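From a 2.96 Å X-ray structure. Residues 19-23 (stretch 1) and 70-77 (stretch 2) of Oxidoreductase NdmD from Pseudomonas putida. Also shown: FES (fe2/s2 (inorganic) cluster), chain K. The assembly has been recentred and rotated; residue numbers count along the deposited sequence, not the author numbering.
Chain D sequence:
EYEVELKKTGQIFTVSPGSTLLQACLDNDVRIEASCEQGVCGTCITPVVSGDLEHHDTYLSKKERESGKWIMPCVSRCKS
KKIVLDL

Stretch 1 (19-23) STLLQ
Stretch 2, residues 70-77: WIMPCVSR

How does stretch 1 enter the contact? Ser 19 is extended (phi/psi -112/149) and stays out of reach of stretch 2. Thr 20 (-71/145) keeps the extended form but sits at the N-cap position, just before a helix that starts at Leu 21 and runs on beyond Gln 23. With chi1 at 46° (p), its OG1 accepts a capping hydrogen bond from Gln 23 N at 3.0 Å, satisfying an amide in the first turn that has no earlier helical carbonyl to bond. Its CA-to-CB bond points toward stretch 2, and Thr 20 CG2 lies 3.3 Å from Cys 74 O, a close contact of a methyl with a carbonyl oxygen.

What does Leu 21 meet as the helix begins? Its backbone turns to -46/-39, and chi1 175° (t) with chi2 44° (p) directs a buried side chain onto apolar surface. Leu 21 CG rests 3.6 Å from Pro 73 CB, while Leu 21 CD2 reaches Ile 71 CD1 at 3.8 Å. Ile 71, at the end of the short strand 70-71 (-159/146), is itself fully extended, with both chi angles t, so its terminal methyl can meet the leucine. The proline ring, C-gamma endo, offers a compact aliphatic partner; these contacts exclude water without needing polar complementarity.

Where do the two backbones bond? At Leu 22, whose CA is 4.7 Å from the CA of Pro 73, the closest register between the stretches. Leu 22 N donates to Pro 73 O at 3.1 Å, with an N-H...O angle of 140°, so the loop carbonyl satisfies an amide in the first helical turn. Leu 22 (-63/-47; chi1 177°, t; chi2 66°, p) also packs its CB 4.0 Å from Pro 73 CB and its CD2 3.9 Å from Cys 74 CB. Gln 23 (-66/-44) continues the helix, its CA-to-CB bond pointing sideways, and makes no contact across.

How does stretch 2 hold its shape while serving the cluster? After Met 72 (-105/100), Pro 73 (-67/-17) and Cys 74 (-66/-25) form a tight turn, followed by Val 75 (-139/-17) and a return to extended backbone at Ser 76 (-97/164). Ser 76 N donates to Met 72 O at 2.9 Å, closing the turn. Cys 74, chi1 63° (p), points away overall although its CB touches Leu 22; its SG binds FE2 of the FES cluster at 2.2 Å. The turn thus presents carbonyls and carbon surface to the helix and a thiolate to the iron.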

# COMPACT_ATOMS: atom_id res chain seq x y z
N SER D 19 15.22 -43.33 -45.31
CA SER D 19 15.12 -41.89 -45.08
C SER D 19 13.67 -41.40 -45.10
O SER D 19 12.82 -41.95 -45.81
CB SER D 19 15.91 -41.12 -46.14
OG SER D 19 17.26 -41.52 -46.18
N THR D 20 13.41 -40.36 -44.31
CA THR D 20 12.21 -39.57 -44.50
C THR D 20 12.35 -38.76 -45.78
O THR D 20 13.44 -38.30 -46.13
CB THR D 20 11.96 -38.58 -43.35
OG1 THR D 20 13.16 -37.89 -43.02
CG2 THR D 20 11.44 -39.30 -42.12
N LEU D 21 11.23 -38.57 -46.47
CA LEU D 21 11.19 -37.61 -47.57
C LEU D 21 11.84 -36.30 -47.16
O LEU D 21 12.59 -35.70 -47.93
CB LEU D 21 9.75 -37.38 -48.01
CG LEU D 21 9.48 -36.33 -49.08
CD1 LEU D 21 10.47 -36.44 -50.21
CD2 LEU D 21 8.08 -36.54 -49.60
N LEU D 22 11.61 -35.87 -45.91
CA LEU D 22 12.21 -34.63 -45.44
C LEU D 22 13.73 -34.72 -45.41
O LEU D 22 14.43 -33.82 -45.88
CB LEU D 22 11.65 -34.29 -44.06
CG LEU D 22 12.27 -33.04 -43.43
CD1 LEU D 22 11.90 -31.80 -44.23
CD2 LEU D 22 11.85 -32.92 -41.96
N GLN D 23 14.26 -35.82 -44.87
CA GLN D 23 15.71 -35.95 -44.78
C GLN D 23 16.35 -36.05 -46.16
O GLN D 23 17.38 -35.41 -46.43
CB GLN D 23 16.08 -37.16 -43.92
CG GLN D 23 16.54 -36.77 -42.52
CD GLN D 23 17.68 -35.77 -42.56
OE1 GLN D 23 18.58 -35.86 -43.40
NE2 GLN D 23 17.64 -34.79 -41.66
N TRP D 70 -1.03 -31.79 -51.27
CA TRP D 70 -0.17 -31.50 -50.13
C TRP D 70 0.43 -32.78 -49.56
O TRP D 70 -0.11 -33.87 -49.74
CB TRP D 70 -0.92 -30.81 -49.00
CG TRP D 70 -1.70 -29.65 -49.41
CD1 TRP D 70 -3.05 -29.59 -49.60
CD2 TRP D 70 -1.19 -28.35 -49.69
NE1 TRP D 70 -3.41 -28.32 -49.98
CE2 TRP D 70 -2.29 -27.54 -50.03
CE3 TRP D 70 0.09 -27.79 -49.68
CZ2 TRP D 70 -2.15 -26.20 -50.37
CZ3 TRP D 70 0.23 -26.46 -50.00
CH2 TRP D 70 -0.89 -25.67 -50.34
N ILE D 71 1.53 -32.61 -48.83
CA ILE D 71 2.20 -33.71 -48.15
C ILE D 71 3.06 -33.12 -47.05
O ILE D 71 3.61 -32.02 -47.18
CB ILE D 71 3.06 -34.57 -49.13
CG1 ILE D 71 3.54 -35.84 -48.42
CG2 ILE D 71 4.27 -33.80 -49.65
CD1 ILE D 71 4.28 -36.79 -49.28
N MET D 72 3.18 -33.86 -45.94
CA MET D 72 4.05 -33.51 -44.83
C MET D 72 5.27 -34.43 -44.90
O MET D 72 5.18 -35.60 -44.50
CB MET D 72 3.31 -33.67 -43.50
CG MET D 72 1.86 -33.18 -43.54
SD MET D 72 1.67 -31.41 -43.88
CE MET D 72 2.82 -30.77 -42.66
N PRO D 73 6.40 -33.96 -45.43
CA PRO D 73 7.52 -34.88 -45.69
C PRO D 73 8.17 -35.46 -44.45
O PRO D 73 8.89 -36.46 -44.57
CB PRO D 73 8.52 -34.02 -46.47
CG PRO D 73 8.06 -32.61 -46.27
CD PRO D 73 6.59 -32.67 -46.09
N CYS D 74 7.95 -34.87 -43.28
CA CYS D 74 8.61 -35.39 -42.09
C CYS D 74 8.15 -36.79 -41.73
O CYS D 74 8.90 -37.51 -41.07
CB CYS D 74 8.37 -34.45 -40.91
SG CYS D 74 6.63 -34.31 -40.44
N VAL D 75 6.93 -37.18 -42.15
CA VAL D 75 6.37 -38.45 -41.70
C VAL D 75 5.65 -39.18 -42.83
O VAL D 75 5.39 -40.38 -42.73
CB VAL D 75 5.41 -38.26 -40.50
CG1 VAL D 75 6.10 -37.58 -39.33
CG2 VAL D 75 4.14 -37.51 -40.90
N SER D 76 5.32 -38.47 -43.90
CA SER D 76 4.59 -39.07 -45.01
C SER D 76 5.55 -39.51 -46.13
O SER D 76 6.71 -39.11 -46.17
CB SER D 76 3.55 -38.10 -45.55
OG SER D 76 2.58 -37.80 -44.56
N ARG D 77 5.04 -40.35 -47.03
CA ARG D 77 5.86 -40.95 -48.07
C ARG D 77 5.04 -41.07 -49.36
O ARG D 77 3.85 -40.75 -49.41
CB ARG D 77 6.44 -42.31 -47.60
CG ARG D 77 5.76 -43.59 -48.13
CD ARG D 77 6.67 -44.83 -47.97
NE ARG D 77 6.68 -45.30 -46.58
CZ ARG D 77 5.82 -46.17 -46.05
NH1 ARG D 77 4.88 -46.74 -46.80
NH2 ARG D 77 5.91 -46.50 -44.76
FE1 FES K . 5.99 -30.24 -38.21
FE2 FES K . 6.35 -32.09 -40.59
S1 FES K . 7.69 -30.76 -39.48
S2 FES K . 4.64 -31.57 -39.29